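Local coordinates for protein catalase (Exiguobacterium oxidotolerans, PDB 2J2M) that breaks hydrogen peroxide down to water and oxygen at a haem iron, as a haem catalase of the family that assembles into tetramers, at residues Asp125-Asn130 against Phe315-Leu320; Val198-Trp203 against Asp276-Thr281; Val211-Arg216 against Val262-Pro267. One frame throughout, in Å; residues are numbered along the deposited sequence.

Interaction 1 (Asp125-Asn130 against Phe315-Leu320); sequences DFVGNN and FNPGVL. With HEM (protoporphyrin IX containing Fe), chain E.
Asp-125 carries most of this contact, giving the loop of Phe-315 to Leu-320 both its backbone N-H and its carboxylate. Its N donates to Val-319 O at 2.9 Å, in the plane of that carbonyl and nearly straight at 162°. In return Asn-316 N donates to Asp-125 OD1, also 2.9 Å, approaching from above the carboxylate plane. With CG beside the backbone N (chi1 -66°), the carboxylate reaches Phe-315 and Asn-316, where OD2 lies at the edge of the Phe-315 ring and the two planes stand 77° apart. Two residues on, Val-127 presses CG2 against Phe-315 CB at 3.3 Å and rests CB on Pro-317 CD, while its other methyl, CG1, sits 3.8 Å from haem C3A. The Phe-315 ring meets the haem too, with propionate oxygen O1A lying in the ring plane at its edge, 3.5 Å from CD2.

The loop is shaped by a type I turn from Asn-316 to Val-319, reinforced by an Asx turn in which Asn-316 OD1 accepts from Gly-318 N. A water bridges the turn to the strand, donating to Asp-125 O and Pro-317 O. Further out, Lys-116 of the adjacent strand forms a salt bridge with Asp-125 OD2, and Asn-316 ND2 bonds to Leu-336 O and Ser-340 OG on helix 330-346, whose Tyr-339 packs on Val-127 and Pro-317. Strand 122-129 of the catalase beta-barrel is thus tied to the loop following helix 307-311, next to the haem. With a lysine on one oxygen and a backbone N-H on the other, the buried carboxylate of Asp-125 probably stays ionised.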
loop_
_atom_site.group_PDB
_atom_site.type_symbol
_atom_site.label_atom_id
_atom_site.label_comp_id
_atom_site.label_asym_id
_atom_site.label_seq_id
_atom_site.Cartn_x
_atom_site.Cartn_y
_atom_site.Cartn_z
ATOM N N ASP A 125 15.201 -14.977 16.041
ATOM C CA ASP A 125 16.080 -14.313 15.092
ATOM C C ASP A 125 17.339 -13.835 15.783
ATOM O O ASP A 125 17.241 -13.094 16.762
ATOM C CB ASP A 125 15.378 -13.127 14.425
ATOM C CG ASP A 125 14.214 -13.546 13.548
ATOM O OD1 ASP A 125 13.277 -12.734 13.428
ATOM O OD2 ASP A 125 14.232 -14.662 12.970
ATOM N N PHE A 126 18.497 -14.298 15.307
ATOM C CA PHE A 126 19.764 -13.622 15.568
ATOM C C PHE A 126 19.978 -12.535 14.502
ATOM O O PHE A 126 19.958 -12.820 13.309
ATOM C CB PHE A 126 20.971 -14.596 15.605
ATOM C CG PHE A 126 22.317 -13.896 15.760
ATOM C CD1 PHE A 126 22.996 -13.382 14.641
ATOM C CD2 PHE A 126 22.888 -13.716 17.022
ATOM C CE1 PHE A 126 24.249 -12.721 14.780
ATOM C CE2 PHE A 126 24.138 -13.064 17.182
ATOM C CZ PHE A 126 24.817 -12.555 16.062
ATOM N N VAL A 127 20.146 -11.288 14.929
ATOM C CA VAL A 127 20.321 -10.181 13.973
ATOM C C VAL A 127 21.486 -9.331 14.477
ATOM O O VAL A 127 21.322 -8.471 15.338
ATOM C CB VAL A 127 18.996 -9.356 13.797
ATOM C CG1 VAL A 127 19.150 -8.245 12.742
ATOM C CG2 VAL A 127 17.836 -10.290 13.436
ATOM N N GLY A 128 22.683 -9.646 13.994
ATOM C CA GLY A 128 23.890 -8.955 14.410
ATOM C C GLY A 128 24.678 -8.387 13.230
ATOM O O GLY A 128 24.204 -8.404 12.101
ATOM N N ASN A 129 25.880 -7.877 13.528
ATOM C CA ASN A 129 26.853 -7.397 12.548
ATOM C C ASN A 129 28.180 -8.140 12.781
ATOM O O ASN A 129 28.357 -8.777 13.827
ATOM C CB ASN A 129 27.077 -5.889 12.717
ATOM C CG ASN A 129 26.019 -5.038 12.007
ATOM O OD1 ASN A 129 25.372 -5.488 11.067
ATOM N ND2 ASN A 129 25.883 -3.779 12.435
ATOM N N ASN A 130 29.115 -8.070 11.830
ATOM C CA ASN A 130 30.431 -8.664 12.063
ATOM C C ASN A 130 31.154 -7.965 13.207
ATOM O O ASN A 130 31.707 -8.614 14.100
ATOM C CB ASN A 130 31.290 -8.744 10.789
ATOM C CG ASN A 130 31.507 -7.380 10.108
ATOM O OD1 ASN A 130 30.685 -6.459 10.204
ATOM N ND2 ASN A 130 32.630 -7.265 9.398
ATOM N N PHE A 315 13.692 -10.248 9.808
ATOM C CA PHE A 315 14.214 -10.654 11.107
ATOM C C PHE A 315 14.045 -9.537 12.141
ATOM O O PHE A 315 13.970 -8.360 11.795
ATOM C CB PHE A 315 15.703 -10.969 11.056
ATOM C CG PHE A 315 16.145 -11.852 9.929
ATOM C CD1 PHE A 315 16.324 -13.219 10.131
ATOM C CD2 PHE A 315 16.508 -11.301 8.700
ATOM C CE1 PHE A 315 16.809 -14.027 9.098
ATOM C CE2 PHE A 315 16.991 -12.094 7.675
ATOM C CZ PHE A 315 17.138 -13.465 7.867
ATOM N N ASN A 316 14.021 -9.918 13.415
ATOM C CA ASN A 316 13.908 -8.967 14.527
ATOM C C ASN A 316 14.645 -9.552 15.725
ATOM O O ASN A 316 14.344 -10.670 16.125
ATOM C CB ASN A 316 12.425 -8.677 14.876
ATOM C CG ASN A 316 12.265 -7.644 16.006
ATOM O OD1 ASN A 316 13.221 -7.329 16.706
ATOM N ND2 ASN A 316 11.060 -7.127 16.182
ATOM N N PRO A 317 15.643 -8.821 16.265
ATOM C CA PRO A 317 16.424 -9.325 17.431
ATOM C C PRO A 317 15.572 -9.573 18.678
ATOM O O PRO A 317 15.982 -10.290 19.577
ATOM C CB PRO A 317 17.441 -8.204 17.715
ATOM C CG PRO A 317 16.951 -6.998 16.942
ATOM C CD PRO A 317 16.138 -7.514 15.780
ATOM N N GLY A 318 14.397 -8.968 18.737
ATOM C CA GLY A 318 13.518 -9.202 19.854
ATOM C C GLY A 318 12.479 -10.238 19.514
ATOM O O GLY A 318 11.479 -10.347 20.223
ATOM N N VAL A 319 12.683 -10.964 18.408
ATOM C CA VAL A 319 11.934 -12.190 18.130
ATOM C C VAL A 319 12.715 -13.352 18.786
ATOM O O VAL A 319 13.663 -13.909 18.224
ATOM C CB VAL A 319 11.629 -12.362 16.608
ATOM C CG1 VAL A 319 11.188 -13.803 16.252
ATOM C CG2 VAL A 319 10.541 -11.394 16.201
ATOM N N LEU A 320 12.312 -13.677 20.014
ATOM C CA LEU A 320 13.064 -14.616 20.859
ATOM C C LEU A 320 12.196 -15.771 21.286
ATOM O O LEU A 320 10.987 -15.627 21.325
ATOM C CB LEU A 320 13.582 -13.895 22.106
ATOM C CG LEU A 320 14.481 -12.679 21.872
ATOM C CD1 LEU A 320 14.708 -12.014 23.190
ATOM C CD2 LEU A 320 15.785 -13.127 21.278
HETATM C CHA HEM E . 18.225 -3.967 9.247
HETATM C CHB HEM E . 21.974 -4.960 12.211
HETATM C CHC HEM E . 20.814 -1.107 14.873
HETATM C CHD HEM E . 16.737 -0.525 12.365
HETATM C C1A HEM E . 19.314 -4.606 9.833
HETATM C C2A HEM E . 19.942 -5.854 9.405
HETATM C C3A HEM E . 20.982 -6.124 10.231
HETATM C C4A HEM E . 21.051 -5.061 11.199
HETATM C CMA HEM E . 21.953 -7.329 10.195
HETATM C CAA HEM E . 19.471 -6.688 8.186
HETATM C CBA HEM E . 18.466 -7.782 8.552
HETATM C CGA HEM E . 18.161 -8.533 7.275
HETATM O O1A HEM E . 17.013 -8.448 6.763
HETATM O O2A HEM E . 19.089 -9.205 6.748
HETATM C C1B HEM E . 21.959 -4.047 13.232
HETATM C C2B HEM E . 22.759 -4.087 14.446
HETATM C C3B HEM E . 22.424 -3.012 15.159
HETATM C C4B HEM E . 21.417 -2.273 14.438
HETATM C CMB HEM E . 23.771 -5.192 14.861
HETATM C CAB HEM E . 22.947 -2.612 16.549
HETATM C CBB HEM E . 24.231 -2.720 16.872
HETATM C C1C HEM E . 19.574 -0.652 14.514
HETATM C C2C HEM E . 18.761 0.320 15.218
HETATM C C3C HEM E . 17.626 0.457 14.506
HETATM C C4C HEM E . 17.697 -0.407 13.339
HETATM C CMC HEM E . 19.114 1.031 16.560
HETATM C CAC HEM E . 16.426 1.388 14.800
HETATM C CBC HEM E . 15.523 1.093 15.743
HETATM C C1D HEM E . 16.741 -1.357 11.268
HETATM C C2D HEM E . 15.692 -1.417 10.270
HETATM C C3D HEM E . 16.151 -2.505 9.300
HETATM C C4D HEM E . 17.432 -2.985 9.807
HETATM C CMD HEM E . 14.363 -0.589 10.239
HETATM C CAD HEM E . 15.412 -3.007 8.046
HETATM C CBD HEM E . 14.786 -4.358 8.398
HETATM C CGD HEM E . 13.770 -4.812 7.367
HETATM O O1D HEM E . 13.351 -4.033 6.448
HETATM O O2D HEM E . 13.353 -5.984 7.482
HETATM N NA HEM E . 20.026 -4.167 10.936
HETATM N NB HEM E . 21.156 -2.927 13.256
HETATM N NC HEM E . 18.892 -1.072 13.385
HETATM N ND HEM E . 17.722 -2.288 10.965
HETATM FE FE HEM E . 19.268 -2.798 12.291
HETATM O O HOH W 1 18.090 -12.092 19.209
#

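Interaction 2 (Val198-Trp203 against Asp276-Thr281); sequences VHSFKW and DPLDAT. With HEM (protoporphyrin IX containing Fe), chain E.
Asp-276 opens a type I turn that runs to Asp-279, and its OD2 uses the anti lone pair to accept from Leu-278 N at 2.9 Å, an Asx turn within the same bend. The same OD2 makes a salt bridge to Arg-28 of a neighbouring subunit. Pro-277 brings its carbonyl oxygen to 4.2 Å from Ser-200 OG, a loose approach. Leu-278 starts away from the other segment but swings its CD1 back to 3.8 Å from Ser-200 OG, with chi1 at an unusual -112°. Asp-279 faces the other way: OD1 takes both Thr-281 N, as a second Asx turn, and Thr-281 OG1, each from above the carboxylate plane, while Lys-282 and Arg-137 pair with OD2. Ala-280 makes the main apolar touch. Its CB points toward the other segment, comes 3.9 Å from His-199 ND1 and lies 4.4 Å from Val-198 CG1.

Both of those partners line the haem pocket, Val-198 through CG1 at 3.5 Å from the vinyl carbon CBB and His-199 through NE2 at 3.5 Å from vinyl carbon CAB. The loop before strand 292-302 therefore backs the residues beside a vinyl edge of the porphyrin. Across this join the touches are van der Waals. The strongest polar partner of the imidazole lies outside the two segments: Asp-329 OD2 bonds to His-199 ND1 and would probably favour a proton on that nitrogen.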
loop_
_atom_site.group_PDB
_atom_site.type_symbol
_atom_site.label_atom_id
_atom_site.label_comp_id
_atom_site.label_asym_id
_atom_site.label_seq_id
_atom_site.Cartn_x
_atom_site.Cartn_y
_atom_site.Cartn_z
ATOM N N VAL A 198 26.421 -7.932 19.361
ATOM C CA VAL A 198 26.693 -6.547 19.768
ATOM C C VAL A 198 26.071 -6.193 21.137
ATOM O O VAL A 198 26.792 -5.746 22.039
ATOM C CB VAL A 198 26.340 -5.516 18.635
ATOM C CG1 VAL A 198 26.476 -4.056 19.136
ATOM C CG2 VAL A 198 27.220 -5.782 17.408
ATOM N N HIS A 199 24.749 -6.362 21.270
ATOM C CA HIS A 199 24.040 -6.202 22.545
ATOM C C HIS A 199 24.180 -7.430 23.448
ATOM O O HIS A 199 24.399 -8.545 22.966
ATOM C CB HIS A 199 22.538 -5.993 22.325
ATOM C CG HIS A 199 22.200 -5.074 21.192
ATOM N ND1 HIS A 199 22.414 -3.709 21.246
ATOM C CD2 HIS A 199 21.641 -5.321 19.985
ATOM C CE1 HIS A 199 22.006 -3.157 20.116
ATOM N NE2 HIS A 199 21.542 -4.116 19.329
ATOM N N SER A 200 24.030 -7.208 24.756
ATOM C CA SER A 200 23.737 -8.266 25.686
ATOM C C SER A 200 22.255 -8.578 25.526
ATOM O O SER A 200 21.446 -7.694 25.187
ATOM C CB SER A 200 24.007 -7.836 27.122
ATOM O OG SER A 200 23.254 -6.662 27.460
ATOM N N PHE A 201 21.924 -9.848 25.743
ATOM C CA PHE A 201 20.547 -10.292 25.925
ATOM C C PHE A 201 20.445 -10.956 27.284
ATOM O O PHE A 201 21.447 -11.013 28.050
ATOM C CB PHE A 201 20.144 -11.272 24.815
ATOM C CG PHE A 201 19.964 -10.621 23.483
ATOM C CD1 PHE A 201 18.706 -10.296 23.024
ATOM C CD2 PHE A 201 21.063 -10.276 22.702
ATOM C CE1 PHE A 201 18.534 -9.662 21.794
ATOM C CE2 PHE A 201 20.887 -9.640 21.479
ATOM C CZ PHE A 201 19.615 -9.339 21.040
ATOM N N LYS A 202 19.239 -11.431 27.606
ATOM C CA LYS A 202 19.025 -12.187 28.833
ATOM C C LYS A 202 18.653 -13.621 28.487
ATOM O O LYS A 202 17.795 -13.873 27.628
ATOM C CB LYS A 202 17.915 -11.555 29.678
ATOM C CG LYS A 202 18.315 -10.257 30.374
ATOM C CD LYS A 202 17.099 -9.539 30.963
ATOM C CE LYS A 202 17.555 -8.523 32.023
ATOM N NZ LYS A 202 16.471 -7.879 32.811
ATOM N N TRP A 203 19.311 -14.564 29.152
ATOM C CA TRP A 203 18.899 -15.952 29.099
ATOM C C TRP A 203 18.470 -16.324 30.510
ATOM O O TRP A 203 19.166 -16.003 31.494
ATOM C CB TRP A 203 20.055 -16.818 28.643
ATOM C CG TRP A 203 20.320 -16.814 27.149
ATOM C CD1 TRP A 203 19.739 -16.013 26.195
ATOM C CD2 TRP A 203 21.262 -17.644 26.453
ATOM N NE1 TRP A 203 20.247 -16.305 24.957
ATOM C CE2 TRP A 203 21.181 -17.305 25.081
ATOM C CE3 TRP A 203 22.142 -18.667 26.853
ATOM C CZ2 TRP A 203 21.957 -17.954 24.097
ATOM C CZ3 TRP A 203 22.924 -19.286 25.887
ATOM C CH2 TRP A 203 22.832 -18.927 24.524
ATOM N N ASP A 276 29.662 0.551 31.246
ATOM C CA ASP A 276 28.358 -0.105 31.380
ATOM C C ASP A 276 28.203 -1.261 30.364
ATOM O O ASP A 276 28.148 -1.031 29.146
ATOM C CB ASP A 276 27.214 0.908 31.218
ATOM C CG ASP A 276 25.839 0.342 31.628
ATOM O OD1 ASP A 276 25.032 1.090 32.204
ATOM O OD2 ASP A 276 25.542 -0.844 31.377
ATOM N N PRO A 277 28.136 -2.514 30.859
ATOM C CA PRO A 277 28.037 -3.682 29.960
ATOM C C PRO A 277 26.806 -3.721 29.021
ATOM O O PRO A 277 26.816 -4.474 28.068
ATOM C CB PRO A 277 28.019 -4.869 30.929
ATOM C CG PRO A 277 27.596 -4.280 32.257
ATOM C CD PRO A 277 28.175 -2.908 32.279
ATOM N N LEU A 278 25.781 -2.918 29.322
ATOM C CA LEU A 278 24.576 -2.679 28.509
ATOM C C LEU A 278 24.743 -1.558 27.457
ATOM O O LEU A 278 23.807 -1.268 26.691
ATOM C CB LEU A 278 23.438 -2.224 29.437
ATOM C CG LEU A 278 22.143 -2.951 29.822
ATOM C CD1 LEU A 278 22.373 -4.345 30.313
ATOM C CD2 LEU A 278 21.449 -2.102 30.904
ATOM N N ASP A 279 25.898 -0.897 27.456
ATOM C CA ASP A 279 26.225 0.121 26.443
ATOM C C ASP A 279 26.674 -0.570 25.127
ATOM O O ASP A 279 27.690 -1.247 25.100
ATOM C CB ASP A 279 27.304 1.077 27.023
ATOM C CG ASP A 279 27.789 2.144 26.030
ATOM O OD1 ASP A 279 27.285 2.210 24.892
ATOM O OD2 ASP A 279 28.685 2.943 26.401
ATOM N N ALA A 280 25.933 -0.365 24.042
ATOM C CA ALA A 280 26.255 -0.972 22.735
ATOM C C ALA A 280 27.513 -0.433 22.005
ATOM O O ALA A 280 27.941 -0.976 20.949
ATOM C CB ALA A 280 25.051 -0.914 21.823
ATOM N N THR A 281 28.089 0.637 22.548
ATOM C CA THR A 281 29.393 1.134 22.081
ATOM C C THR A 281 30.531 0.382 22.748
ATOM O O THR A 281 31.712 0.688 22.487
ATOM C CB THR A 281 29.587 2.651 22.330
ATOM O OG1 THR A 281 29.359 2.942 23.706
ATOM C CG2 THR A 281 28.625 3.508 21.476
HETATM C CHA HEM E . 18.225 -3.967 9.247
HETATM C CHB HEM E . 21.974 -4.960 12.211
HETATM C CHC HEM E . 20.814 -1.107 14.873
HETATM C CHD HEM E . 16.737 -0.525 12.365
HETATM C C1A HEM E . 19.314 -4.606 9.833
HETATM C C2A HEM E . 19.942 -5.854 9.405
HETATM C C3A HEM E . 20.982 -6.124 10.231
HETATM C C4A HEM E . 21.051 -5.061 11.199
HETATM C CMA HEM E . 21.953 -7.329 10.195
HETATM C CAA HEM E . 19.471 -6.688 8.186
HETATM C CBA HEM E . 18.466 -7.782 8.552
HETATM C CGA HEM E . 18.161 -8.533 7.275
HETATM O O1A HEM E . 17.013 -8.448 6.763
HETATM O O2A HEM E . 19.089 -9.205 6.748
HETATM C C1B HEM E . 21.959 -4.047 13.232
HETATM C C2B HEM E . 22.759 -4.087 14.446
HETATM C C3B HEM E . 22.424 -3.012 15.159
HETATM C C4B HEM E . 21.417 -2.273 14.438
HETATM C CMB HEM E . 23.771 -5.192 14.861
HETATM C CAB HEM E . 22.947 -2.612 16.549
HETATM C CBB HEM E . 24.231 -2.720 16.872
HETATM C C1C HEM E . 19.574 -0.652 14.514
HETATM C C2C HEM E . 18.761 0.320 15.218
HETATM C C3C HEM E . 17.626 0.457 14.506
HETATM C C4C HEM E . 17.697 -0.407 13.339
HETATM C CMC HEM E . 19.114 1.031 16.560
HETATM C CAC HEM E . 16.426 1.388 14.800
HETATM C CBC HEM E . 15.523 1.093 15.743
HETATM C C1D HEM E . 16.741 -1.357 11.268
HETATM C C2D HEM E . 15.692 -1.417 10.270
HETATM C C3D HEM E . 16.151 -2.505 9.300
HETATM C C4D HEM E . 17.432 -2.985 9.807
HETATM C CMD HEM E . 14.363 -0.589 10.239
HETATM C CAD HEM E . 15.412 -3.007 8.046
HETATM C CBD HEM E . 14.786 -4.358 8.398
HETATM C CGD HEM E . 13.770 -4.812 7.367
HETATM O O1D HEM E . 13.351 -4.033 6.448
HETATM O O2D HEM E . 13.353 -5.984 7.482
HETATM N NA HEM E . 20.026 -4.167 10.936
HETATM N NB HEM E . 21.156 -2.927 13.256
HETATM N NC HEM E . 18.892 -1.072 13.385
HETATM N ND HEM E . 17.722 -2.288 10.965
HETATM FE FE HEM E . 19.268 -2.798 12.291
#

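Interaction 3 (Val211-Arg216 against Val262-Pro267); sequences VYIKLR and VQVLDP
Arg-216 and Gln-263 meet tip to tip, their chains crossing obliquely and the guanidinium and amide planes turned 45° from each other. The arginine chain bends at chi2 and chi3 and sends NH1 to Gln-263 OE1 at 2.6 Å, a bond close to straight at 165°. It lies in the guanidinium plane at that group's edge and falls on a lone pair of the amide oxygen. Gln-263, extended beyond CG, also lays OE1 3.7 Å from Lys-214 CB, and its NE2 donates to the carbonyls of Ile-289 and Trp-284. Lys-214 curls off at its end, where NZ bonds to Val-198 O and the charge faces the Trp-284 ring in a cation-pi pair. Since Arg-216 NH2 has Asp-283 as salt-bridge partner, an alanine here would remove both the ion pair and the NH1 bond, and would probably leave the Gln-263 amide less firmly oriented.

Strands 210-219 and 257-265 run antiparallel as neighbours in the catalase beta-barrel. Tyr-212 with Leu-265 and Lys-214 with Gln-263 are the hydrogen-bonded pairs, each closed by two N-H to O bonds, and Ile-213 with Val-264 and Leu-215 with Val-262 are the non-hydrogen-bonded ones.

Tyr-212 shares its face of the sheet with Lys-214 and Gln-263. Its ring crosses Pro-267 obliquely, CE2 at the ring edge lying 3.8 Å from Pro-267 CA, and its OH is bonded to Glu-328. On the reverse face the branched side chains pack: Val-264 CG1, anti to its backbone N, meets Val-211 CB at 3.6 Å, while Val-262 CG2 touches both Ile-213 CB and Leu-215 CD1, 3.9 Å from each. Trp-203 of the adjoining strand lies over Ile-213, Leu-215 and Val-262.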
loop_
_atom_site.group_PDB
_atom_site.type_symbol
_atom_site.label_atom_id
_atom_site.label_comp_id
_atom_site.label_asym_id
_atom_site.label_seq_id
_atom_site.Cartn_x
_atom_site.Cartn_y
_atom_site.Cartn_z
ATOM N N VAL A 211 20.918 -14.685 33.352
ATOM C CA VAL A 211 22.253 -14.120 33.101
ATOM C C VAL A 211 22.218 -13.214 31.858
ATOM O O VAL A 211 21.371 -13.402 30.974
ATOM C CB VAL A 211 23.348 -15.238 32.915
ATOM C CG1 VAL A 211 23.592 -16.010 34.225
ATOM C CG2 VAL A 211 22.954 -16.224 31.786
ATOM N N TYR A 212 23.127 -12.243 31.803
ATOM C CA TYR A 212 23.414 -11.485 30.576
ATOM C C TYR A 212 24.346 -12.235 29.633
ATOM O O TYR A 212 25.394 -12.743 30.039
ATOM C CB TYR A 212 24.051 -10.122 30.886
ATOM C CG TYR A 212 23.102 -9.125 31.519
ATOM C CD1 TYR A 212 22.112 -8.490 30.751
ATOM C CD2 TYR A 212 23.202 -8.812 32.873
ATOM C CE1 TYR A 212 21.249 -7.573 31.314
ATOM C CE2 TYR A 212 22.331 -7.894 33.460
ATOM C CZ TYR A 212 21.354 -7.279 32.668
ATOM O OH TYR A 212 20.498 -6.370 33.233
ATOM N N ILE A 213 23.977 -12.259 28.355
ATOM C CA ILE A 213 24.757 -13.011 27.376
ATOM C C ILE A 213 25.051 -12.172 26.133
ATOM O O ILE A 213 24.233 -11.343 25.727
ATOM C CB ILE A 213 24.061 -14.355 26.975
ATOM C CG1 ILE A 213 22.841 -14.088 26.088
ATOM C CG2 ILE A 213 23.661 -15.171 28.216
ATOM C CD1 ILE A 213 23.122 -14.249 24.620
ATOM N N LYS A 214 26.234 -12.402 25.564
ATOM C CA LYS A 214 26.626 -11.891 24.254
ATOM C C LYS A 214 26.804 -13.144 23.366
ATOM O O LYS A 214 27.160 -14.245 23.863
ATOM C CB LYS A 214 27.951 -11.132 24.375
ATOM C CG LYS A 214 28.042 -9.738 23.733
ATOM C CD LYS A 214 27.269 -8.720 24.526
ATOM C CE LYS A 214 28.081 -7.490 24.891
ATOM N NZ LYS A 214 28.539 -6.531 23.842
ATOM N N LEU A 215 26.547 -12.974 22.065
ATOM C CA LEU A 215 26.632 -14.069 21.111
ATOM C C LEU A 215 27.702 -13.782 20.091
ATOM O O LEU A 215 27.870 -12.642 19.676
ATOM C CB LEU A 215 25.290 -14.291 20.435
ATOM C CG LEU A 215 24.370 -15.463 20.809
ATOM C CD1 LEU A 215 24.862 -16.404 21.926
ATOM C CD2 LEU A 215 22.929 -14.979 21.066
ATOM N N ARG A 216 28.372 -14.840 19.651
ATOM C CA ARG A 216 29.624 -14.755 18.917
ATOM C C ARG A 216 29.686 -15.828 17.810
ATOM O O ARG A 216 29.612 -17.024 18.105
ATOM C CB ARG A 216 30.776 -14.983 19.919
ATOM C CG ARG A 216 31.707 -13.793 20.166
ATOM C CD ARG A 216 31.170 -12.648 21.027
ATOM N NE ARG A 216 31.783 -11.475 20.425
ATOM C CZ ARG A 216 32.412 -10.470 21.018
ATOM N NH1 ARG A 216 32.469 -10.329 22.327
ATOM N NH2 ARG A 216 32.929 -9.544 20.245
ATOM N N VAL A 262 29.112 -18.192 23.355
ATOM C CA VAL A 262 28.305 -17.391 24.234
ATOM C C VAL A 262 29.188 -16.810 25.328
ATOM O O VAL A 262 30.016 -17.506 25.892
ATOM C CB VAL A 262 27.087 -18.211 24.804
ATOM C CG1 VAL A 262 27.537 -19.335 25.740
ATOM C CG2 VAL A 262 26.092 -17.301 25.517
ATOM N N GLN A 263 29.018 -15.523 25.597
ATOM C CA GLN A 263 29.616 -14.879 26.772
ATOM C C GLN A 263 28.548 -14.601 27.822
ATOM O O GLN A 263 27.469 -14.080 27.518
ATOM C CB GLN A 263 30.334 -13.584 26.387
ATOM C CG GLN A 263 31.633 -13.806 25.627
ATOM C CD GLN A 263 32.165 -12.517 25.074
ATOM O OE1 GLN A 263 31.560 -11.918 24.195
ATOM N NE2 GLN A 263 33.291 -12.063 25.601
ATOM N N VAL A 264 28.881 -14.956 29.062
ATOM C CA VAL A 264 27.954 -14.915 30.184
ATOM C C VAL A 264 28.464 -14.017 31.317
ATOM O O VAL A 264 29.574 -14.174 31.834
ATOM C CB VAL A 264 27.660 -16.338 30.716
ATOM C CG1 VAL A 264 26.655 -16.286 31.852
ATOM C CG2 VAL A 264 27.136 -17.235 29.586
ATOM N N LEU A 265 27.607 -13.079 31.683
ATOM C CA LEU A 265 27.888 -12.073 32.672
ATOM C C LEU A 265 26.734 -12.046 33.653
ATOM O O LEU A 265 25.598 -11.747 33.275
ATOM C CB LEU A 265 28.015 -10.696 32.007
ATOM C CG LEU A 265 28.147 -9.505 32.972
ATOM C CD1 LEU A 265 29.482 -9.514 33.766
ATOM C CD2 LEU A 265 27.971 -8.200 32.213
ATOM N N ASP A 266 27.032 -12.356 34.910
ATOM C CA ASP A 266 26.009 -12.409 35.938
ATOM C C ASP A 266 25.502 -10.989 36.228
ATOM O O ASP A 266 26.298 -10.040 36.332
ATOM C CB ASP A 266 26.562 -13.065 37.177
ATOM C CG ASP A 266 25.527 -13.266 38.219
ATOM O OD1 ASP A 266 25.038 -14.416 38.368
ATOM O OD2 ASP A 266 25.159 -12.268 38.884
ATOM N N PRO A 267 24.174 -10.819 36.319
ATOM C CA PRO A 267 23.637 -9.481 36.615
ATOM C C PRO A 267 24.234 -8.787 37.856
ATOM O O PRO A 267 24.295 -7.550 37.885
ATOM C CB PRO A 267 22.140 -9.742 36.781
ATOM C CG PRO A 267 21.901 -10.909 35.795
ATOM C CD PRO A 267 23.095 -11.802 36.098
#

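Overall arrangement
All three contacts belong to one antiparallel sheet and the loops around it, in the catalase family region. Along the chain the spans are concentric: interaction 1 encloses interaction 2, which encloses interaction 3. The centres of interactions 2 and 3 lie about 8 Å apart, and strands 201-204 and 210-219 are sheet neighbours, with Phe-201 N probably hydrogen-bonded to Ile-213 O. Interaction 1 is about 13 Å from interaction 2 and 16 Å from interaction 3, touching them through Pro-317 on Phe-201 and Phe-126 on Leu-215. Interactions 1 and 2 both reach the haem, so the sheet and its loops supply pocket residues there, while interaction 3 lies farther from the cofactor.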